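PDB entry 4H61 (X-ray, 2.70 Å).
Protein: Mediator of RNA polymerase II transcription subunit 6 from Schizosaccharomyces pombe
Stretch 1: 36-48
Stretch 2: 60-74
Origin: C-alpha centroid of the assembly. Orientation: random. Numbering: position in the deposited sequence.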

# COMPACT_ATOMS: atom_id res chain seq x y z
N PRO A 36 -7.41 3.58 -10.70
CA PRO A 36 -6.34 4.29 -11.40
C PRO A 36 -5.20 4.77 -10.50
O PRO A 36 -4.28 5.44 -10.97
N PHE A 37 -5.27 4.45 -9.21
CA PHE A 37 -4.19 4.80 -8.29
C PHE A 37 -3.17 3.67 -8.26
O PHE A 37 -1.99 3.86 -7.90
N TYR A 38 -3.62 2.50 -8.66
CA TYR A 38 -2.77 1.32 -8.70
C TYR A 38 -1.68 1.49 -9.76
O TYR A 38 -1.86 2.21 -10.72
N SER A 39 -0.54 0.85 -9.56
CA SER A 39 0.54 0.90 -10.52
C SER A 39 1.05 -0.49 -10.82
O SER A 39 1.51 -1.20 -9.91
N HIS A 40 0.99 -0.88 -12.08
CA HIS A 40 1.37 -2.24 -12.45
C HIS A 40 2.89 -2.47 -12.39
O HIS A 40 3.35 -3.58 -12.62
N LYS A 41 3.65 -1.42 -12.09
CA LYS A 41 5.09 -1.55 -11.88
C LYS A 41 5.39 -2.14 -10.50
O LYS A 41 6.52 -2.50 -10.20
N SER A 42 4.37 -2.22 -9.65
CA SER A 42 4.60 -2.50 -8.23
C SER A 42 4.99 -3.95 -7.96
O SER A 42 4.57 -4.86 -8.67
N ASN A 43 5.78 -4.14 -6.91
CA ASN A 43 6.08 -5.47 -6.41
C ASN A 43 4.78 -6.24 -6.14
O ASN A 43 4.72 -7.46 -6.32
N ASN A 44 3.74 -5.50 -5.73
CA ASN A 44 2.41 -6.07 -5.53
C ASN A 44 1.93 -6.86 -6.75
O ASN A 44 1.51 -8.02 -6.64
N GLU A 45 2.02 -6.23 -7.91
CA GLU A 45 1.55 -6.83 -9.14
C GLU A 45 2.40 -8.04 -9.52
O GLU A 45 1.88 -9.06 -10.00
N MET A 46 3.70 -7.93 -9.31
CA MET A 46 4.62 -8.99 -9.68
C MET A 46 4.24 -10.23 -8.89
O MET A 46 4.16 -11.34 -9.44
N LEU A 47 3.99 -10.03 -7.60
CA LEU A 47 3.55 -11.10 -6.72
C LEU A 47 2.21 -11.69 -7.13
O LEU A 47 2.03 -12.90 -7.08
N LYS A 48 1.26 -10.83 -7.54
CA LYS A 48 -0.06 -11.32 -7.92
C LYS A 48 0.07 -12.34 -9.03
O LYS A 48 -0.62 -13.36 -9.05
N ASP A 60 1.54 -14.38 3.73
CA ASP A 60 1.58 -13.01 4.22
C ASP A 60 2.28 -12.06 3.25
O ASP A 60 3.47 -12.20 2.98
N LEU A 61 1.52 -11.11 2.72
CA LEU A 61 2.03 -10.17 1.73
C LEU A 61 3.22 -9.37 2.24
O LEU A 61 4.25 -9.29 1.58
N ASN A 62 3.06 -8.78 3.42
CA ASN A 62 4.09 -7.93 4.02
C ASN A 62 5.44 -8.62 4.15
O ASN A 62 6.49 -7.98 4.05
N SER A 63 5.43 -9.93 4.40
CA SER A 63 6.68 -10.65 4.51
C SER A 63 7.27 -10.85 3.12
O SER A 63 8.49 -10.81 2.94
N GLN A 64 6.41 -11.04 2.14
CA GLN A 64 6.86 -11.16 0.76
C GLN A 64 7.48 -9.86 0.25
O GLN A 64 8.48 -9.87 -0.48
N LEU A 65 6.89 -8.73 0.65
CA LEU A 65 7.39 -7.43 0.22
C LEU A 65 8.77 -7.08 0.78
O LEU A 65 9.54 -6.35 0.15
N LYS A 66 9.10 -7.60 1.97
CA LYS A 66 10.38 -7.26 2.59
C LYS A 66 11.56 -7.73 1.73
O LYS A 66 12.59 -7.07 1.67
N ARG A 67 11.36 -8.85 1.04
CA ARG A 67 12.41 -9.45 0.21
C ARG A 67 12.58 -8.75 -1.14
O ARG A 67 13.44 -9.13 -1.93
N LEU A 68 11.74 -7.76 -1.43
CA LEU A 68 11.77 -7.11 -2.74
C LEU A 68 12.06 -5.62 -2.65
O LEU A 68 11.90 -5.02 -1.59
N THR A 69 12.49 -5.04 -3.76
CA THR A 69 12.72 -3.60 -3.86
C THR A 69 11.91 -3.01 -5.01
O THR A 69 11.72 -3.66 -6.05
N GLY A 70 11.41 -1.79 -4.83
CA GLY A 70 10.59 -1.14 -5.83
C GLY A 70 9.30 -0.60 -5.26
O GLY A 70 9.10 -0.62 -4.03
N ILE A 71 8.42 -0.10 -6.13
CA ILE A 71 7.11 0.41 -5.72
C ILE A 71 6.28 -0.65 -4.98
O ILE A 71 6.19 -1.80 -5.43
N GLN A 72 5.69 -0.27 -3.85
CA GLN A 72 4.89 -1.20 -3.07
C GLN A 72 3.66 -0.50 -2.52
O GLN A 72 3.69 0.70 -2.25
N PHE A 73 2.58 -1.26 -2.36
CA PHE A 73 1.38 -0.77 -1.70
C PHE A 73 1.12 -1.59 -0.45
O PHE A 73 1.07 -2.82 -0.50
N VAL A 74 0.96 -0.92 0.68
CA VAL A 74 0.69 -1.62 1.93
C VAL A 74 -0.44 -0.94 2.68
O VAL A 74 -0.70 0.25 2.50

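Two consecutive asparagines at the start of a helix do most of the polar work here, and one of them, Asn-44, reads the backbone of a strand much as a neighboring strand would. Asn-44 (chi1 m) closes a two-bond ring with one residue: Phe-73 N donates to Asn-44 OD1 at 2.6 Å, and Asn-44 ND2 donates to Phe-73 O at 3.0 Å. Asn-43, also m at chi1, points toward the other stretch, where its side chain bonds a loop carbonyl and a glutamine side chain. Asn-43 ND2 donates to Thr-69 O at 3.2 Å, Asn-43 OD1 accepts from Gln-72 NE2 at 3.0 Å, and Asn-43 N donates to Ile-71 O at 2.8 Å. Gln-72 NE2 spends its other hydrogen bond on Leu-65 O, 2.8 Å away, tying strand to helix within its own stretch. Gly-70 is required first by its own backbone angles, where a CB would jam against the carbonyl O of Thr-69; an ideal CB would also sit a tight 3.0 Å from Asn-43 ND2.

Ser-42 (p) caps the helix, Ser-42 OG accepting from Glu-45 N at 3.2 Å, while Ser-42 CB rests 3.8 Å from Phe-73 CE2, at the ring edge. Phe-73 (m) points in and also meets Tyr-38 (t) obliquely, Phe-73 CE2 to Tyr-38 CD1 4.1 Å.

One turn beyond Asn-43, polarity gives way to grease. Leu-47 (m, t) points in, and Leu-47 CD1 lies 3.9 Å from Leu-61 CD1, 3.8 Å from Leu-65 CD2 and 4.0 Å from Leu-68 CD1.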

# COMPACT_ATOMS: atom_id res chain seq x y z
CB PRO A 36 -7.05 5.50 -12.02
CG PRO A 36 -8.32 5.66 -11.24
CD PRO A 36 -8.71 4.27 -10.80
CB PHE A 37 -4.74 5.10 -6.90
CG PHE A 37 -5.74 6.23 -6.88
CD1 PHE A 37 -5.34 7.53 -7.14
CD2 PHE A 37 -7.09 5.98 -6.61
CE1 PHE A 37 -6.25 8.57 -7.14
CE2 PHE A 37 -8.02 7.03 -6.59
CZ PHE A 37 -7.60 8.32 -6.86
CB TYR A 38 -3.62 0.08 -8.97
CG TYR A 38 -2.87 -1.22 -8.86
CD1 TYR A 38 -2.27 -1.60 -7.66
CD2 TYR A 38 -2.78 -2.08 -9.95
CE1 TYR A 38 -1.59 -2.79 -7.56
CE2 TYR A 38 -2.10 -3.28 -9.85
CZ TYR A 38 -1.51 -3.63 -8.65
OH TYR A 38 -0.84 -4.83 -8.54
CB SER A 39 1.70 1.72 -9.99
OG SER A 39 2.88 1.34 -10.66
CB HIS A 40 0.79 -2.59 -13.81
CG HIS A 40 -0.71 -2.71 -13.81
ND1 HIS A 40 -1.54 -1.62 -13.89
CD2 HIS A 40 -1.51 -3.80 -13.72
CE1 HIS A 40 -2.80 -2.03 -13.87
NE2 HIS A 40 -2.81 -3.35 -13.76
CB LYS A 41 5.79 -0.18 -11.98
CG LYS A 41 5.64 0.53 -13.32
CD LYS A 41 6.24 1.94 -13.25
CE LYS A 41 6.35 2.59 -14.64
NZ LYS A 41 5.04 2.84 -15.30
CB SER A 42 3.36 -2.18 -7.42
OG SER A 42 2.30 -3.05 -7.79
CB ASN A 43 6.92 -5.41 -5.13
CG ASN A 43 8.28 -4.74 -5.35
OD1 ASN A 43 8.93 -4.32 -4.39
ND2 ASN A 43 8.72 -4.66 -6.60
CB ASN A 44 1.41 -4.95 -5.21
CG ASN A 44 1.68 -4.27 -3.87
OD1 ASN A 44 2.59 -3.45 -3.74
ND2 ASN A 44 0.87 -4.60 -2.86
CB GLU A 45 1.56 -5.79 -10.27
CG GLU A 45 1.15 -6.33 -11.63
CD GLU A 45 -0.31 -6.70 -11.71
OE1 GLU A 45 -1.05 -6.49 -10.72
OE2 GLU A 45 -0.73 -7.21 -12.78
CB MET A 46 6.06 -8.58 -9.40
CG MET A 46 7.09 -9.65 -9.76
SD MET A 46 7.40 -10.87 -8.45
CE MET A 46 8.59 -11.93 -9.28
CB LEU A 47 3.50 -10.61 -5.27
CG LEU A 47 4.86 -10.51 -4.57
CD1 LEU A 47 4.76 -9.78 -3.23
CD2 LEU A 47 5.45 -11.89 -4.38
CB LYS A 48 -1.00 -10.19 -8.36
CG LYS A 48 -2.42 -10.67 -8.73
CD LYS A 48 -3.31 -9.57 -9.33
CE LYS A 48 -3.10 -9.42 -10.85
NZ LYS A 48 -3.77 -8.21 -11.46
CB ASP A 60 2.26 -12.95 5.59
CG ASP A 60 2.28 -11.55 6.18
OD1 ASP A 60 1.22 -11.10 6.68
OD2 ASP A 60 3.34 -10.90 6.14
CB LEU A 61 0.93 -9.21 1.30
CG LEU A 61 1.35 -8.09 0.35
CD1 LEU A 61 1.76 -8.67 -1.00
CD2 LEU A 61 0.23 -7.09 0.19
CB ASN A 62 3.64 -7.42 5.38
CG ASN A 62 2.43 -6.52 5.29
OD1 ASN A 62 1.40 -6.77 5.91
ND2 ASN A 62 2.55 -5.45 4.51
CB SER A 63 6.51 -11.97 5.26
OG SER A 63 5.76 -12.90 4.51
CB GLN A 64 5.73 -11.61 -0.15
CG GLN A 64 5.40 -13.10 -0.05
CD GLN A 64 6.51 -13.98 -0.60
OE1 GLN A 64 7.49 -13.50 -1.17
NE2 GLN A 64 6.37 -15.29 -0.42
CB LEU A 65 6.38 -6.32 0.55
CG LEU A 65 5.07 -6.42 -0.24
CD1 LEU A 65 4.04 -5.38 0.21
CD2 LEU A 65 5.34 -6.30 -1.73
CB LYS A 66 10.47 -7.81 4.02
CG LYS A 66 9.62 -7.04 5.02
CD LYS A 66 9.52 -7.74 6.37
CE LYS A 66 10.81 -7.62 7.19
NZ LYS A 66 10.70 -8.38 8.49
CB ARG A 67 12.10 -10.92 -0.05
CG ARG A 67 11.32 -11.60 1.07
CD ARG A 67 10.80 -12.95 0.62
NE ARG A 67 11.81 -13.67 -0.15
CZ ARG A 67 11.60 -14.19 -1.35
NH1 ARG A 67 10.41 -14.09 -1.93
NH2 ARG A 67 12.58 -14.83 -1.97
CB LEU A 68 10.45 -7.34 -3.46
CG LEU A 68 9.95 -8.78 -3.52
CD1 LEU A 68 8.55 -8.82 -4.06
CD2 LEU A 68 10.88 -9.65 -4.38
CB THR A 69 14.21 -3.25 -4.05
OG1 THR A 69 14.70 -3.82 -5.27
CG2 THR A 69 15.04 -3.80 -2.91
CB ILE A 71 6.30 0.94 -6.92
CG1 ILE A 71 7.06 2.06 -7.64
CG2 ILE A 71 4.93 1.43 -6.49
CD1 ILE A 71 7.55 3.12 -6.72
CB GLN A 72 5.69 -1.79 -1.90
CG GLN A 72 6.97 -2.50 -2.30
CD GLN A 72 7.64 -3.25 -1.13
OE1 GLN A 72 7.51 -2.87 0.04
NE2 GLN A 72 8.37 -4.32 -1.47
CB PHE A 73 0.18 -0.84 -2.64
CG PHE A 73 0.31 0.05 -3.84
CD1 PHE A 73 -0.04 1.40 -3.76
CD2 PHE A 73 0.80 -0.44 -5.04
CE1 PHE A 73 0.08 2.23 -4.86
CE2 PHE A 73 0.93 0.39 -6.15
CZ PHE A 73 0.57 1.72 -6.06
CB VAL A 74 1.94 -1.70 2.84
CG1 VAL A 74 3.10 -2.34 2.09
CG2 VAL A 74 2.33 -0.31 3.34